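Local coordinates for protein Xaa-Pro Dipeptidase (Alteromonas macleodii, PDB 2QS8) that probably acts as a metal-dependent carboxypeptidase or dipeptidase of the amidohydrolase superfamily, holding methionine and a magnesium ion in its TIM-barrel active site, at residues H98-V110 / V400-G412. Sequence-based numbering, arbitrary orientation.
Sequences HAYVTFKSGFTTV and VDVVIKDGLLYEG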
ATOM      1  N   HIS A  98      37.408  10.637 -10.145  1.00 23.80           N
ATOM      2  CA  HIS A  98      36.790  10.100 -11.338  1.00 24.58           C
ATOM      3  C   HIS A  98      36.253  11.236 -12.200  1.00 26.30           C
ATOM      4  O   HIS A  98      36.403  11.221 -13.420  1.00 28.05           O
ATOM      5  CB  HIS A  98      35.650   9.157 -10.964  1.00 23.12           C
ATOM      6  CG  HIS A  98      36.103   7.917 -10.256  1.00 24.13           C
ATOM      7  ND1 HIS A  98      35.233   7.107  -9.553  1.00 21.35           N
ATOM      8  CD2 HIS A  98      37.313   7.324 -10.185  1.00 23.74           C
ATOM      9  CE1 HIS A  98      35.897   6.068  -9.079  1.00 25.31           C
ATOM     10  NE2 HIS A  98      37.159   6.170  -9.446  1.00 25.66           N
ATOM     11  N   ALA A  99      35.635  12.218 -11.558  1.00 25.89           N
ATOM     12  CA  ALA A  99      35.060  13.343 -12.273  1.00 26.82           C
ATOM     13  C   ALA A  99      36.141  14.204 -12.896  1.00 28.25           C
ATOM     14  O   ALA A  99      36.026  14.627 -14.038  1.00 28.13           O
ATOM     15  CB  ALA A  99      34.214  14.186 -11.330  1.00 26.47           C
ATOM     16  N   TYR A 100      37.194  14.466 -12.136  1.00 28.45           N
ATOM     17  CA  TYR A 100      38.267  15.293 -12.639  1.00 29.51           C
ATOM     18  C   TYR A 100      38.981  14.698 -13.863  1.00 29.05           C
ATOM     19  O   TYR A 100      39.231  15.416 -14.837  1.00 28.27           O
ATOM     20  CB  TYR A 100      39.285  15.582 -11.542  1.00 32.10           C
ATOM     21  CG  TYR A 100      40.327  16.553 -12.002  1.00 38.89           C
ATOM     22  CD1 TYR A 100      39.980  17.861 -12.343  1.00 41.90           C
ATOM     23  CD2 TYR A 100      41.650  16.151 -12.182  1.00 42.16           C
ATOM     24  CE1 TYR A 100      40.925  18.745 -12.859  1.00 46.06           C
ATOM     25  CE2 TYR A 100      42.605  17.025 -12.699  1.00 45.49           C
ATOM     26  CZ  TYR A 100      42.235  18.318 -13.036  1.00 46.30           C
ATOM     27  OH  TYR A 100      43.173  19.183 -13.546  1.00 51.04           O
ATOM     28  N   VAL A 101      39.307  13.408 -13.828  1.00 25.12           N
ATOM     29  CA  VAL A 101      39.985  12.807 -14.968  1.00 27.31           C
ATOM     30  C   VAL A 101      39.083  12.764 -16.202  1.00 25.50           C
ATOM     31  O   VAL A 101      39.564  12.819 -17.334  1.00 25.91           O
ATOM     32  CB  VAL A 101      40.487  11.360 -14.666  1.00 29.22           C
ATOM     33  CG1 VAL A 101      41.414  11.367 -13.458  1.00 28.91           C
ATOM     34  CG2 VAL A 101      39.307  10.426 -14.442  1.00 30.45           C
ATOM     35  N   THR A 102      37.776  12.668 -15.978  1.00 23.92           N
ATOM     36  CA  THR A 102      36.820  12.617 -17.072  1.00 22.94           C
ATOM     37  C   THR A 102      36.719  14.000 -17.701  1.00 22.93           C
ATOM     38  O   THR A 102      36.633  14.147 -18.919  1.00 20.96           O
ATOM     39  CB  THR A 102      35.429  12.177 -16.571  1.00 21.03           C
ATOM     40  OG1 THR A 102      35.503  10.845 -16.037  1.00 23.58           O
ATOM     41  CG2 THR A 102      34.424  12.198 -17.713  1.00 18.27           C
ATOM     42  N   PHE A 103      36.739  15.003 -16.837  1.00 22.45           N
ATOM     43  CA  PHE A 103      36.653  16.399 -17.226  1.00 25.25           C
ATOM     44  C   PHE A 103      37.915  16.767 -17.992  1.00 27.03           C
ATOM     45  O   PHE A 103      37.848  17.372 -19.057  1.00 26.48           O
ATOM     46  CB  PHE A 103      36.495  17.253 -15.957  1.00 24.86           C
ATOM     47  CG  PHE A 103      36.507  18.737 -16.198  1.00 25.16           C
ATOM     48  CD1 PHE A 103      35.578  19.333 -17.042  1.00 25.68           C
ATOM     49  CD2 PHE A 103      37.429  19.543 -15.546  1.00 24.99           C
ATOM     50  CE1 PHE A 103      35.567  20.719 -17.230  1.00 25.99           C
ATOM     51  CE2 PHE A 103      37.425  20.925 -15.727  1.00 25.77           C
ATOM     52  CZ  PHE A 103      36.493  21.515 -16.572  1.00 24.02           C
ATOM     53  N   LYS A 104      39.062  16.369 -17.454  1.00 29.22           N
ATOM     54  CA  LYS A 104      40.344  16.653 -18.078  1.00 29.68           C
ATOM     55  C   LYS A 104      40.505  15.960 -19.429  1.00 29.03           C
ATOM     56  O   LYS A 104      41.289  16.397 -20.259  1.00 30.43           O
ATOM     57  CB  LYS A 104      41.470  16.242 -17.135  1.00 33.84           C
ATOM     58  CG  LYS A 104      42.873  16.327 -17.722  1.00 40.64           C
ATOM     59  CD  LYS A 104      43.906  15.753 -16.746  1.00 46.31           C
ATOM     60  CE  LYS A 104      45.311  15.715 -17.342  1.00 48.80           C
ATOM     61  NZ  LYS A 104      46.301  15.079 -16.406  1.00 50.61           N
ATOM     62  N   SER A 105      39.764  14.883 -19.661  1.00 27.71           N
ATOM     63  CA  SER A 105      39.868  14.182 -20.935  1.00 27.31           C
ATOM     64  C   SER A 105      38.999  14.840 -22.022  1.00 27.35           C
ATOM     65  O   SER A 105      38.952  14.377 -23.163  1.00 25.38           O
ATOM     66  CB  SER A 105      39.479  12.709 -20.771  1.00 27.14           C
ATOM     67  OG  SER A 105      38.074  12.540 -20.682  1.00 30.06           O
ATOM     68  N   GLY A 106      38.311  15.918 -21.659  1.00 26.99           N
ATOM     69  CA  GLY A 106      37.478  16.604 -22.629  1.00 28.42           C
ATOM     70  C   GLY A 106      35.971  16.608 -22.398  1.00 28.12           C
ATOM     71  O   GLY A 106      35.247  17.294 -23.118  1.00 28.76           O
ATOM     72  N   PHE A 107      35.485  15.853 -21.420  1.00 26.41           N
ATOM     73  CA  PHE A 107      34.047  15.836 -21.162  1.00 25.45           C
ATOM     74  C   PHE A 107      33.666  16.864 -20.104  1.00 25.06           C
ATOM     75  O   PHE A 107      33.879  16.667 -18.907  1.00 25.30           O
ATOM     76  CB  PHE A 107      33.589  14.430 -20.776  1.00 24.18           C
ATOM     77  CG  PHE A 107      33.663  13.455 -21.915  1.00 23.26           C
ATOM     78  CD1 PHE A 107      34.888  12.947 -22.335  1.00 23.02           C
ATOM     79  CD2 PHE A 107      32.517  13.094 -22.613  1.00 22.19           C
ATOM     80  CE1 PHE A 107      34.966  12.100 -23.437  1.00 21.47           C
ATOM     81  CE2 PHE A 107      32.591  12.252 -23.710  1.00 21.27           C
ATOM     82  CZ  PHE A 107      33.819  11.753 -24.123  1.00 21.99           C
ATOM     83  N   THR A 108      33.100  17.968 -20.582  1.00 22.62           N
ATOM     84  CA  THR A 108      32.695  19.085 -19.741  1.00 20.43           C
ATOM     85  C   THR A 108      31.304  18.921 -19.128  1.00 20.40           C
ATOM     86  O   THR A 108      30.946  19.612 -18.180  1.00 20.65           O
ATOM     87  CB  THR A 108      32.761  20.397 -20.555  1.00 21.24           C
ATOM     88  OG1 THR A 108      32.063  20.232 -21.798  1.00 19.71           O
ATOM     89  CG2 THR A 108      34.220  20.776 -20.817  1.00 20.11           C
ATOM     90  N   THR A 109      30.514  18.013 -19.676  1.00 19.33           N
ATOM     91  CA  THR A 109      29.190  17.768 -19.142  1.00 21.43           C
ATOM     92  C   THR A 109      28.941  16.267 -19.151  1.00 21.31           C
ATOM     93  O   THR A 109      29.277  15.592 -20.123  1.00 23.70           O
ATOM     94  CB  THR A 109      28.071  18.461 -19.980  1.00 22.26           C
ATOM     95  OG1 THR A 109      28.248  19.878 -19.960  1.00 23.06           O
ATOM     96  CG2 THR A 109      26.693  18.148 -19.391  1.00 21.24           C
ATOM     97  N   VAL A 110      28.374  15.746 -18.066  1.00 20.09           N
ATOM     98  CA  VAL A 110      28.060  14.324 -17.981  1.00 18.47           C
ATOM     99  C   VAL A 110      26.724  14.121 -17.284  1.00 18.61           C
ATOM    100  O   VAL A 110      26.261  14.979 -16.537  1.00 17.41           O
ATOM    101  CB  VAL A 110      29.137  13.512 -17.191  1.00 17.35           C
ATOM    102  CG1 VAL A 110      30.488  13.608 -17.882  1.00 14.71           C
ATOM    103  CG2 VAL A 110      29.246  14.022 -15.758  1.00 15.77           C
ATOM    104  N   VAL A 400      43.100  14.903 -25.763  1.00 30.04           N
ATOM    105  CA  VAL A 400      42.554  16.247 -25.619  1.00 27.75           C
ATOM    106  C   VAL A 400      43.497  16.964 -24.661  1.00 27.11           C
ATOM    107  O   VAL A 400      43.748  16.468 -23.574  1.00 27.44           O
ATOM    108  CB  VAL A 400      41.157  16.212 -25.001  1.00 26.66           C
ATOM    109  CG1 VAL A 400      40.706  17.623 -24.674  1.00 24.55           C
ATOM    110  CG2 VAL A 400      40.184  15.528 -25.956  1.00 23.64           C
ATOM    111  N   ASP A 401      44.019  18.117 -25.060  1.00 26.54           N
ATOM    112  CA  ASP A 401      44.959  18.839 -24.209  1.00 27.25           C
ATOM    113  C   ASP A 401      44.505  20.232 -23.779  1.00 26.36           C
ATOM    114  O   ASP A 401      45.251  20.965 -23.125  1.00 26.47           O
ATOM    115  CB  ASP A 401      46.324  18.925 -24.904  1.00 31.20           C
ATOM    116  CG  ASP A 401      46.303  19.813 -26.138  1.00 35.23           C
ATOM    117  OD1 ASP A 401      45.370  19.680 -26.959  1.00 36.37           O
ATOM    118  OD2 ASP A 401      47.223  20.643 -26.285  1.00 37.82           O
ATOM    119  N   VAL A 402      43.281  20.600 -24.142  1.00 25.69           N
ATOM    120  CA  VAL A 402      42.750  21.899 -23.759  1.00 24.96           C
ATOM    121  C   VAL A 402      41.293  21.740 -23.367  1.00 24.61           C
ATOM    122  O   VAL A 402      40.495  21.179 -24.113  1.00 26.61           O
ATOM    123  CB  VAL A 402      42.865  22.945 -24.922  1.00 25.17           C
ATOM    124  CG1 VAL A 402      42.141  24.242 -24.549  1.00 21.99           C
ATOM    125  CG2 VAL A 402      44.324  23.255 -25.203  1.00 20.64           C
ATOM    126  N   VAL A 403      40.946  22.230 -22.190  1.00 23.73           N
ATOM    127  CA  VAL A 403      39.576  22.133 -21.725  1.00 24.71           C
ATOM    128  C   VAL A 403      39.160  23.458 -21.119  1.00 24.93           C
ATOM    129  O   VAL A 403      39.769  23.923 -20.154  1.00 24.93           O
ATOM    130  CB  VAL A 403      39.414  21.021 -20.654  1.00 25.17           C
ATOM    131  CG1 VAL A 403      37.968  20.956 -20.182  1.00 22.64           C
ATOM    132  CG2 VAL A 403      39.855  19.679 -21.218  1.00 21.40           C
ATOM    133  N   ILE A 404      38.130  24.063 -21.707  1.00 24.57           N
ATOM    134  CA  ILE A 404      37.588  25.329 -21.229  1.00 25.91           C
ATOM    135  C   ILE A 404      36.144  25.093 -20.823  1.00 26.24           C
ATOM    136  O   ILE A 404      35.370  24.506 -21.571  1.00 25.88           O
ATOM    137  CB  ILE A 404      37.618  26.420 -22.320  1.00 27.02           C
ATOM    138  CG1 ILE A 404      39.067  26.667 -22.759  1.00 26.84           C
ATOM    139  CG2 ILE A 404      37.008  27.701 -21.779  1.00 23.96           C
ATOM    140  CD1 ILE A 404      39.227  27.640 -23.920  1.00 27.68           C
ATOM    141  N   LYS A 405      35.787  25.548 -19.635  1.00 26.80           N
ATOM    142  CA  LYS A 405      34.432  25.363 -19.146  1.00 28.25           C
ATOM    143  C   LYS A 405      33.930  26.662 -18.548  1.00 28.02           C
ATOM    144  O   LYS A 405      34.581  27.249 -17.684  1.00 25.99           O
ATOM    145  CB  LYS A 405      34.407  24.265 -18.086  1.00 29.36           C
ATOM    146  CG  LYS A 405      33.055  24.069 -17.419  1.00 31.68           C
ATOM    147  CD  LYS A 405      33.255  23.397 -16.068  1.00 33.11           C
ATOM    148  CE  LYS A 405      31.988  23.363 -15.255  1.00 30.81           C
ATOM    149  NZ  LYS A 405      32.288  22.894 -13.883  1.00 30.31           N
ATOM    150  N   ASP A 406      32.770  27.100 -19.025  1.00 28.94           N
ATOM    151  CA  ASP A 406      32.155  28.338 -18.571  1.00 31.65           C
ATOM    152  C   ASP A 406      33.089  29.528 -18.798  1.00 32.12           C
ATOM    153  O   ASP A 406      33.180  30.430 -17.965  1.00 32.75           O
ATOM    154  CB  ASP A 406      31.781  28.225 -17.089  1.00 32.76           C
ATOM    155  CG  ASP A 406      30.524  28.999 -16.743  1.00 37.34           C
ATOM    156  OD1 ASP A 406      29.494  28.810 -17.437  1.00 36.49           O
ATOM    157  OD2 ASP A 406      30.559  29.785 -15.773  1.00 41.07           O
ATOM    158  N   GLY A 407      33.782  29.521 -19.932  1.00 32.22           N
ATOM    159  CA  GLY A 407      34.687  30.610 -20.251  1.00 32.86           C
ATOM    160  C   GLY A 407      36.014  30.602 -19.514  1.00 33.99           C
ATOM    161  O   GLY A 407      36.796  31.542 -19.655  1.00 34.29           O
ATOM    162  N   LEU A 408      36.273  29.561 -18.721  1.00 34.43           N
ATOM    163  CA  LEU A 408      37.535  29.464 -17.981  1.00 35.67           C
ATOM    164  C   LEU A 408      38.389  28.296 -18.464  1.00 35.36           C
ATOM    165  O   LEU A 408      37.882  27.209 -18.748  1.00 35.62           O
ATOM    166  CB  LEU A 408      37.278  29.338 -16.476  1.00 36.33           C
ATOM    167  CG  LEU A 408      37.063  30.631 -15.671  1.00 40.23           C
ATOM    168  CD1 LEU A 408      35.943  31.473 -16.267  1.00 42.10           C
ATOM    169  CD2 LEU A 408      36.732  30.266 -14.232  1.00 40.24           C
ATOM    170  N   LEU A 409      39.693  28.532 -18.559  1.00 35.73           N
ATOM    171  CA  LEU A 409      40.636  27.524 -19.028  1.00 36.93           C
ATOM    172  C   LEU A 409      41.210  26.705 -17.878  1.00 38.33           C
ATOM    173  O   LEU A 409      41.769  27.260 -16.932  1.00 36.37           O
ATOM    174  CB  LEU A 409      41.779  28.204 -19.792  1.00 35.67           C
ATOM    175  CG  LEU A 409      42.853  27.318 -20.427  1.00 36.58           C
ATOM    176  CD1 LEU A 409      42.311  26.638 -21.673  1.00 35.27           C
ATOM    177  CD2 LEU A 409      44.052  28.167 -20.786  1.00 35.49           C
ATOM    178  N   TYR A 410      41.074  25.387 -17.968  1.00 40.52           N
ATOM    179  CA  TYR A 410      41.591  24.489 -16.938  1.00 44.00           C
ATOM    180  C   TYR A 410      42.822  23.762 -17.465  1.00 46.43           C
ATOM    181  O   TYR A 410      43.860  23.714 -16.802  1.00 47.43           O
ATOM    182  CB  TYR A 410      40.519  23.468 -16.539  1.00 42.43           C
ATOM    183  CG  TYR A 410      39.331  24.067 -15.827  1.00 42.12           C
ATOM    184  CD1 TYR A 410      39.246  24.053 -14.433  1.00 42.06           C
ATOM    185  CD2 TYR A 410      38.293  24.654 -16.542  1.00 40.76           C
ATOM    186  CE1 TYR A 410      38.152  24.611 -13.769  1.00 40.82           C
ATOM    187  CE2 TYR A 410      37.198  25.214 -15.893  1.00 41.18           C
ATOM    188  CZ  TYR A 410      37.132  25.191 -14.509  1.00 41.06           C
ATOM    189  OH  TYR A 410      36.045  25.755 -13.879  1.00 41.26           O
ATOM    190  N   GLU A 411      42.701  23.212 -18.670  1.00 49.85           N
ATOM    191  CA  GLU A 411      43.794  22.475 -19.294  1.00 53.38           C
ATOM    192  C   GLU A 411      44.270  23.179 -20.557  1.00 54.87           C
ATOM    193  O   GLU A 411      43.457  23.607 -21.377  1.00 55.35           O
ATOM    194  CB  GLU A 411      43.340  21.057 -19.655  1.00 55.04           C
ATOM    195  CG  GLU A 411      44.429  20.008 -19.503  1.00 58.04           C
ATOM    196  CD  GLU A 411      44.707  19.665 -18.045  1.00 60.75           C
ATOM    197  OE1 GLU A 411      45.687  18.936 -17.792  1.00 62.35           O
ATOM    198  OE2 GLU A 411      43.945  20.113 -17.155  1.00 60.35           O
ATOM    199  N   GLY A 412      45.590  23.283 -20.710  1.00 56.01           N
ATOM    200  CA  GLY A 412      46.169  23.926 -21.876  1.00 56.54           C
ATOM    201  C   GLY A 412      46.826  25.257 -21.555  1.00 57.51           C
ATOM    202  O   GLY A 412      46.748  26.182 -22.396  1.00 57.78           O
TER
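Helix 98-104, bearing Phe103, runs across hairpin strand 400-405, bearing Val403, at 107°, with the two axes 9.9 Å apart at closest approach. Phe103 shows how one ring can join two layers. Its CG lies anti to the backbone N (chi1 175°), which sends the ring off the last helical turn to the hairpin. There CG1 of Val403 covers one face in a CH-pi contact, and the far edge enters a T-shaped stack with the face of Tyr410, Phe103 CZ standing 3.6 Å from Tyr410 CD2, planes at 80°. The extended Lys405 chain passes the ring at about a right angle, its CD 3.7 Å from Phe103 CE1, before its NZ hydrogen-bonds to Gly134 O. The C-terminal hairpin, continuing the sheet through strand 383-386, packs on the helix that leads into barrel strand 107-112; a classic bulge sets Tyr410 and Glu411 both facing Val403. With an alanine at Phe103, a gap is likely to open beside Val403, and the Tyr410 ring would probably lose its edge-on partner. At the Schellman motif, where Gly106 takes positive phi, Val400 CG2 rests 3.3 Å from Ser105 O. Lys104 meets Glu411 through its methylenes, CE 3.3 Å from Glu411 OE1, while Lys104 NZ stays 4.1 Å from Glu411 OE1, too long for a salt bridge.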